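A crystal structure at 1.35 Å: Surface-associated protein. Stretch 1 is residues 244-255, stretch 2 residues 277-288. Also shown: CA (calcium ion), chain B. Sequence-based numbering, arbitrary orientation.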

# COMPACT_ATOMS: atom_id res chain seq x y z
N TYR A 244 -0.65 -0.96 -11.21
CA TYR A 244 -1.14 -2.04 -10.36
C TYR A 244 -0.62 -3.39 -10.84
O TYR A 244 -0.74 -3.72 -12.02
N VAL A 245 -0.05 -4.17 -9.92
CA VAL A 245 0.35 -5.55 -10.23
C VAL A 245 -0.58 -6.55 -9.54
O VAL A 245 -1.13 -7.44 -10.18
N ASP A 246 -0.76 -6.39 -8.23
CA ASP A 246 -1.59 -7.31 -7.46
C ASP A 246 -1.93 -6.67 -6.12
O ASP A 246 -1.28 -5.72 -5.70
N SER A 247 -2.96 -7.19 -5.46
CA SER A 247 -3.31 -6.76 -4.11
C SER A 247 -4.16 -7.85 -3.49
O SER A 247 -4.68 -8.71 -4.20
N GLY A 248 -4.31 -7.80 -2.18
CA GLY A 248 -5.05 -8.84 -1.47
C GLY A 248 -4.98 -8.59 0.01
O GLY A 248 -4.14 -7.81 0.48
N TYR A 249 -5.84 -9.25 0.77
CA TYR A 249 -5.80 -9.11 2.23
C TYR A 249 -6.25 -10.42 2.90
O TYR A 249 -7.00 -11.21 2.34
N ASP A 250 -5.79 -10.61 4.13
CA ASP A 250 -6.17 -11.75 4.95
C ASP A 250 -7.63 -11.61 5.35
O ASP A 250 -7.99 -10.74 6.13
N ALA A 251 -8.48 -12.49 4.82
CA ALA A 251 -9.92 -12.43 5.08
C ALA A 251 -10.38 -13.47 6.10
O ALA A 251 -11.57 -13.61 6.35
N ASP A 252 -9.44 -14.20 6.70
CA ASP A 252 -9.78 -15.22 7.69
C ASP A 252 -9.97 -14.56 9.04
O ASP A 252 -9.03 -14.02 9.62
N LYS A 253 -11.20 -14.58 9.54
CA LYS A 253 -11.51 -13.89 10.79
C LYS A 253 -11.04 -14.67 12.00
O LYS A 253 -11.03 -15.91 11.99
N TYR A 254 -10.65 -13.95 13.04
CA TYR A 254 -10.35 -14.60 14.32
C TYR A 254 -11.61 -15.18 14.95
O TYR A 254 -11.55 -16.23 15.58
N VAL A 255 -12.72 -14.46 14.81
CA VAL A 255 -13.99 -14.85 15.42
C VAL A 255 -15.06 -14.82 14.34
O VAL A 255 -15.27 -13.79 13.70
N ALA A 277 -6.11 -16.97 10.50
CA ALA A 277 -6.31 -15.55 10.80
C ALA A 277 -4.96 -14.92 11.17
O ALA A 277 -4.19 -15.51 11.92
N GLY A 278 -4.68 -13.73 10.62
CA GLY A 278 -3.47 -13.00 10.98
C GLY A 278 -2.33 -13.18 10.00
O GLY A 278 -1.24 -12.67 10.21
N ALA A 279 -2.60 -13.89 8.90
CA ALA A 279 -1.56 -14.18 7.91
C ALA A 279 -2.17 -14.40 6.53
O ALA A 279 -3.28 -14.92 6.42
N PHE A 280 -1.44 -14.02 5.49
CA PHE A 280 -1.78 -14.46 4.14
C PHE A 280 -0.51 -14.88 3.42
O PHE A 280 0.60 -14.53 3.83
N THR A 281 -0.67 -15.64 2.35
CA THR A 281 0.44 -15.99 1.50
C THR A 281 -0.11 -16.04 0.08
O THR A 281 -1.25 -16.47 -0.14
N LYS A 282 0.67 -15.55 -0.87
CA LYS A 282 0.23 -15.56 -2.25
C LYS A 282 1.37 -15.66 -3.25
O LYS A 282 2.37 -14.96 -3.13
N SER A 283 1.18 -16.52 -4.25
CA SER A 283 2.09 -16.65 -5.38
C SER A 283 1.90 -15.49 -6.34
O SER A 283 0.78 -15.14 -6.69
N ILE A 284 3.02 -14.92 -6.78
CA ILE A 284 3.01 -13.82 -7.75
C ILE A 284 4.04 -14.10 -8.83
O ILE A 284 5.18 -14.44 -8.53
N THR A 285 3.63 -13.98 -10.08
CA THR A 285 4.57 -14.00 -11.19
C THR A 285 4.75 -12.57 -11.69
O THR A 285 3.79 -11.94 -12.13
N LEU A 286 5.96 -12.05 -11.59
CA LEU A 286 6.21 -10.67 -12.00
C LEU A 286 5.93 -10.50 -13.50
O LEU A 286 6.45 -11.27 -14.32
N PRO A 287 5.12 -9.50 -13.87
CA PRO A 287 4.81 -9.29 -15.28
C PRO A 287 5.94 -8.59 -16.04
O PRO A 287 6.01 -8.69 -17.27
N LYS A 288 6.80 -7.88 -15.31
CA LYS A 288 7.79 -7.01 -15.92
C LYS A 288 9.13 -7.07 -15.20
O LYS A 288 9.21 -7.34 -14.00

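The strongest link between the two stretches is a calcium ion held by both. Asp-250 OD1 binds the CA ion at 2.4 Å, Asp-252 OD2 binds it at 2.3 Å, and the second stretch supplies a backbone oxygen, Ala-279 O, at 2.2 Å from the ion. Water 3, its oxygen 2.4 Å from CA, and two atoms from elsewhere in the structure complete the shell. The shared metal explains why Asp-250 OD1 and Ala-279 O can sit 3.1 Å apart, two oxygens that would otherwise repel. Aspartate suits this site because its short carboxylate can divide its tasks: with chi1 t, Asp-250 points toward the second stretch, gives OD1 to calcium and accepts a hydrogen bond from Gly-278 N to OD2, 2.7 Å long. Asp-250 OD1 also accepts a 3.3 Å hydrogen bond from Asp-252 N, which ties the two ligand-bearing residues together. Asp-252, in the m rotamer, likewise points toward the other stretch.

Farther along the strand pair, away from the calcium, lies a salt bridge. Lys-282, t at all four chi angles, reaches Asp-246 in full extension; its NZ donates to Asp-246 OD2 at 3.0 Å and weakly to Asp-246 OD1 at 3.1 Å. Both CA-to-CB bonds point toward the opposing stretch, and Asp-246 is t. Two waters fill in where the strands lie too far apart for direct backbone pairing: water 1 donates to Asp-246 OD2 (2.7 Å) and Ser-283 O (2.9 Å), while water 2 donates to Ser-247 O (2.7 Å) and accepts from Lys-282 NZ (2.9 Å).

Around these polar centres the packing is modest. Beyond the calcium site, Ala-277 CB lies over one face of the Tyr-254 ring, 3.5 Å from Tyr-254 CD1, a CH-pi contact that a small methyl makes easily. Ala-277 CB is also 3.2 Å from Asp-252 O. Tyr-254 (m) starts out sideways, but its end comes nearer, placing OH 3.3 Å from Gly-278 CA. Glycine fits here on two counts: a CB would clash with Tyr-254 OH, and the backbone angles would jam it against the preceding carbonyl.

Between the calcium and the salt bridge, Phe-280 (p) points inward, its CD2 4.2 Å from Asp-250 N. Ser-247 and Tyr-249 point away. Ile-284 (m, t) brings CG1 to 3.8 Å from Asp-246 OD2, and Val-245 (t) closes the apolar edge with CG1 3.8 Å from Pro-287 CD.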

# COMPACT_ATOMS: atom_id res chain seq x y z
CB TYR A 244 -2.66 -2.05 -10.39
CG TYR A 244 -3.28 -3.18 -9.62
CD1 TYR A 244 -3.50 -3.06 -8.26
CD2 TYR A 244 -3.68 -4.35 -10.24
CE1 TYR A 244 -4.07 -4.08 -7.54
CE2 TYR A 244 -4.28 -5.38 -9.53
CZ TYR A 244 -4.47 -5.23 -8.18
OH TYR A 244 -5.07 -6.25 -7.47
CB VAL A 245 1.81 -5.81 -9.82
CG1 VAL A 245 2.20 -7.26 -10.14
CG2 VAL A 245 2.75 -4.81 -10.51
CB ASP A 246 -0.86 -8.65 -7.27
CG ASP A 246 -1.79 -9.82 -6.95
OD1 ASP A 246 -3.03 -9.65 -6.98
OD2 ASP A 246 -1.25 -10.91 -6.65
CB SER A 247 -4.05 -5.41 -4.11
OG SER A 247 -5.28 -5.49 -4.82
CB TYR A 249 -6.66 -7.93 2.73
CG TYR A 249 -8.14 -8.17 2.51
CD1 TYR A 249 -8.93 -8.71 3.51
CD2 TYR A 249 -8.73 -7.89 1.28
CE1 TYR A 249 -10.26 -8.95 3.30
CE2 TYR A 249 -10.07 -8.15 1.05
CZ TYR A 249 -10.83 -8.67 2.07
OH TYR A 249 -12.17 -8.93 1.86
CB ASP A 250 -5.31 -11.77 6.21
CG ASP A 250 -5.79 -12.78 7.24
OD1 ASP A 250 -6.20 -13.89 6.84
OD2 ASP A 250 -5.77 -12.46 8.44
CB ALA A 251 -10.68 -12.59 3.77
CB ASP A 252 -8.68 -16.27 7.79
CG ASP A 252 -8.47 -16.97 6.49
OD1 ASP A 252 -9.38 -17.71 6.07
OD2 ASP A 252 -7.40 -16.80 5.87
CB LYS A 253 -13.02 -13.66 10.88
CG LYS A 253 -13.49 -12.58 9.93
CD LYS A 253 -14.96 -12.32 10.11
CE LYS A 253 -15.75 -13.55 9.73
NZ LYS A 253 -17.21 -13.23 9.63
CB TYR A 254 -9.72 -13.61 15.29
CG TYR A 254 -8.34 -13.12 14.90
CD1 TYR A 254 -7.21 -13.88 15.17
CD2 TYR A 254 -8.18 -11.87 14.27
CE1 TYR A 254 -5.94 -13.42 14.84
CE2 TYR A 254 -6.91 -11.41 13.94
CZ TYR A 254 -5.81 -12.20 14.21
OH TYR A 254 -4.55 -11.74 13.88
CB VAL A 255 -14.38 -13.88 16.54
CG1 VAL A 255 -15.73 -14.28 17.16
CG2 VAL A 255 -13.29 -13.79 17.61
CB ALA A 277 -7.31 -15.38 11.96
CB ALA A 279 -0.78 -15.42 8.32
CB PHE A 280 -2.55 -13.37 3.35
CG PHE A 280 -1.68 -12.25 2.84
CD1 PHE A 280 -0.87 -12.42 1.71
CD2 PHE A 280 -1.65 -11.02 3.48
CE1 PHE A 280 -0.07 -11.40 1.24
CE2 PHE A 280 -0.84 -9.99 3.02
CZ PHE A 280 -0.05 -10.19 1.90
CB THR A 281 1.08 -17.34 1.93
OG1 THR A 281 2.24 -17.61 1.14
CG2 THR A 281 0.09 -18.50 1.81
CB LYS A 282 -0.59 -14.33 -2.58
CG LYS A 282 -1.32 -14.53 -3.87
CD LYS A 282 -2.16 -13.38 -4.23
CE LYS A 282 -2.89 -13.73 -5.49
NZ LYS A 282 -3.61 -12.55 -5.98
CB SER A 283 1.82 -17.96 -6.13
OG SER A 283 2.04 -19.08 -5.30
CB ILE A 284 3.34 -12.46 -7.06
CG1 ILE A 284 2.27 -12.11 -6.04
CG2 ILE A 284 3.47 -11.35 -8.09
CD1 ILE A 284 2.62 -10.95 -5.11
CB THR A 285 4.09 -14.92 -12.34
OG1 THR A 285 3.90 -16.25 -11.85
CG2 THR A 285 5.12 -14.94 -13.47
CB LEU A 286 7.64 -10.26 -11.69
CG LEU A 286 8.10 -10.32 -10.23
CD1 LEU A 286 9.49 -9.72 -10.12
CD2 LEU A 286 7.14 -9.59 -9.29
CB PRO A 287 3.57 -8.40 -15.24
CG PRO A 287 3.73 -7.61 -13.96
CD PRO A 287 4.40 -8.55 -12.99
CB LYS A 288 7.31 -5.55 -15.89
CG LYS A 288 6.04 -5.26 -16.67
CD LYS A 288 6.34 -5.30 -18.16
CE LYS A 288 5.13 -4.97 -19.01
NZ LYS A 288 5.36 -5.15 -20.49
CA CA B . -5.25 -15.98 6.25
O HOH W 1 -0.51 -13.00 -8.20
O HOH W 2 -5.13 -11.39 -3.85
O HOH W 3 -5.31 -15.43 3.97